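Long-range contact in 4'-phospho-dehydrooxetanocin synthase (Bacillus megaterium, PDB 5UL3), which catalyses the cobalamin-dependent radical SAM ring contraction of dAMP to an oxetane aldehyde, a step in the biosynthesis of oxetanocin A: residues A[144-149]-A[288-293]. Sequence-based numbering, arbitrary orientation.
Sequences SSYLRK and PTPSLD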
loop_
_atom_site.group_PDB
_atom_site.type_symbol
_atom_site.label_atom_id
_atom_site.label_comp_id
_atom_site.label_asym_id
_atom_site.label_seq_id
_atom_site.Cartn_x
_atom_site.Cartn_y
_atom_site.Cartn_z
ATOM N N SER A 144 1.998 -14.042 9.787
ATOM C CA SER A 144 1.682 -15.471 9.757
ATOM C C SER A 144 2.823 -16.282 9.172
ATOM O O SER A 144 3.256 -17.287 9.759
ATOM C CB SER A 144 0.393 -15.693 8.945
ATOM O OG SER A 144 0.147 -17.076 8.737
ATOM N N SER A 145 3.309 -15.898 7.987
ATOM C CA SER A 145 4.304 -16.751 7.342
ATOM C C SER A 145 5.628 -16.762 8.104
ATOM O O SER A 145 6.309 -17.802 8.142
ATOM C CB SER A 145 4.514 -16.335 5.890
ATOM O OG SER A 145 5.101 -15.028 5.791
ATOM N N TYR A 146 5.997 -15.636 8.711
ATOM C CA TYR A 146 7.176 -15.607 9.576
ATOM C C TYR A 146 7.042 -16.623 10.718
ATOM O O TYR A 146 7.950 -17.427 10.963
ATOM C CB TYR A 146 7.386 -14.183 10.116
ATOM C CG TYR A 146 8.408 -14.155 11.233
ATOM C CD1 TYR A 146 9.763 -14.154 10.958
ATOM C CD2 TYR A 146 8.000 -14.224 12.564
ATOM C CE1 TYR A 146 10.700 -14.180 11.992
ATOM C CE2 TYR A 146 8.918 -14.263 13.594
ATOM C CZ TYR A 146 10.261 -14.231 13.304
ATOM O OH TYR A 146 11.163 -14.276 14.341
ATOM N N LEU A 147 5.907 -16.592 11.430
ATOM C CA LEU A 147 5.702 -17.505 12.552
ATOM C C LEU A 147 5.648 -18.962 12.100
ATOM O O LEU A 147 6.159 -19.855 12.799
ATOM C CB LEU A 147 4.412 -17.143 13.292
ATOM C CG LEU A 147 4.448 -15.801 14.031
ATOM C CD1 LEU A 147 3.056 -15.492 14.636
ATOM C CD2 LEU A 147 5.521 -15.765 15.117
ATOM N N ARG A 148 5.022 -19.232 10.943
ATOM C CA ARG A 148 4.974 -20.612 10.454
ATOM C C ARG A 148 6.352 -21.111 10.043
ATOM O O ARG A 148 6.716 -22.263 10.336
ATOM C CB ARG A 148 3.983 -20.737 9.283
ATOM C CG ARG A 148 2.546 -20.521 9.726
ATOM C CD ARG A 148 1.576 -20.600 8.548
ATOM N NE ARG A 148 0.190 -20.492 8.992
ATOM C CZ ARG A 148 -0.826 -20.208 8.176
ATOM N NH1 ARG A 148 -0.604 -20.000 6.882
ATOM N NH2 ARG A 148 -2.056 -20.124 8.653
ATOM N N LYS A 149 7.135 -20.270 9.360
ATOM C CA LYS A 149 8.450 -20.717 8.921
ATOM C C LYS A 149 9.365 -20.983 10.109
ATOM O O LYS A 149 10.118 -21.961 10.108
ATOM C CB LYS A 149 9.092 -19.699 7.979
ATOM C CG LYS A 149 10.486 -20.130 7.501
ATOM C CD LYS A 149 11.068 -19.134 6.471
ATOM C CE LYS A 149 12.402 -19.659 5.882
ATOM N NZ LYS A 149 12.603 -19.206 4.457
ATOM N N PRO A 288 9.180 -14.957 4.747
ATOM C CA PRO A 288 8.921 -15.670 3.491
ATOM C C PRO A 288 7.660 -15.160 2.813
ATOM O O PRO A 288 7.037 -14.196 3.268
ATOM C CB PRO A 288 8.744 -17.126 3.953
ATOM C CG PRO A 288 8.028 -16.955 5.294
ATOM C CD PRO A 288 8.568 -15.641 5.902
ATOM N N THR A 289 7.287 -15.814 1.712
ATOM C CA THR A 289 6.014 -15.599 1.018
ATOM C C THR A 289 4.880 -15.318 1.998
ATOM O O THR A 289 4.710 -16.076 2.953
ATOM C CB THR A 289 5.674 -16.849 0.195
ATOM O OG1 THR A 289 6.785 -17.190 -0.644
ATOM C CG2 THR A 289 4.390 -16.622 -0.654
ATOM N N PRO A 290 4.086 -14.256 1.825
ATOM C CA PRO A 290 2.939 -14.057 2.714
ATOM C C PRO A 290 2.027 -15.274 2.698
ATOM O O PRO A 290 1.898 -15.963 1.681
ATOM C CB PRO A 290 2.223 -12.839 2.112
ATOM C CG PRO A 290 2.695 -12.795 0.708
ATOM C CD PRO A 290 4.107 -13.261 0.741
ATOM N N SER A 291 1.382 -15.518 3.832
ATOM C CA SER A 291 0.456 -16.640 3.918
ATOM C C SER A 291 -0.717 -16.399 2.973
ATOM O O SER A 291 -1.180 -15.268 2.818
ATOM C CB SER A 291 -0.040 -16.811 5.357
ATOM O OG SER A 291 1.057 -17.194 6.201
ATOM N N LEU A 292 -1.210 -17.468 2.352
ATOM C CA LEU A 292 -2.220 -17.328 1.299
ATOM C C LEU A 292 -3.584 -17.888 1.704
ATOM O O LEU A 292 -4.449 -18.095 0.833
ATOM C CB LEU A 292 -1.724 -17.980 0.007
ATOM C CG LEU A 292 -0.416 -17.383 -0.531
ATOM C CD1 LEU A 292 0.124 -18.166 -1.722
ATOM C CD2 LEU A 292 -0.600 -15.911 -0.905
ATOM N N ASP A 293 -3.815 -18.062 3.012
ATOM C CA ASP A 293 -5.074 -18.606 3.534
ATOM C C ASP A 293 -6.308 -17.891 2.978
ATOM O O ASP A 293 -7.349 -18.520 2.744
ATOM C CB ASP A 293 -5.115 -18.489 5.058
ATOM C CG ASP A 293 -3.954 -19.211 5.755
ATOM O OD1 ASP A 293 -2.875 -19.370 5.151
ATOM O OD2 ASP A 293 -4.157 -19.606 6.915
#
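Pro288 lays its ring over Ser145 and the backbone nitrogen of Tyr146, its CD 3.5 Å from Ser145 OG and 3.8 Å from Tyr146 N, while its CG meets the aliphatic part of Lys149 (CG to CD 3.9 Å). The principle illustrated is that an irregular chain can pack tightly on a helix when small side chains, here serines, stand at the closest approach. Ser145 CB is only 3.0 Å from Thr289 O, and its CA 5.2 Å from that of Ser291; a weak bond from Ser145 OG to Pro288 O (3.3 Å) competes with carbonyls of its own helix, Gly141 and Thr142. Beside it, the hydroxyls of Ser144 and Ser291 share a hydrogen bond (OG to OG 2.7 Å), and the Ser291 backbone bonds to that of Gly141, one turn before Ser145. Extended Arg148 grips Asp293 in a bidentate salt bridge with nearly linear hydrogen bonds, NH1 to OD1 2.9 Å and NH2 to OD2 2.8 Å; NH2 also bonds to Val155 O. Thr289 turns its hydroxyl to Asp344. The loop thus touches helix 138-149 of the cobalamin-binding Rossmann domain and helix 335-351 of the radical SAM core, as the linker joining these two domains of a cobalamin-dependent radical SAM enzyme.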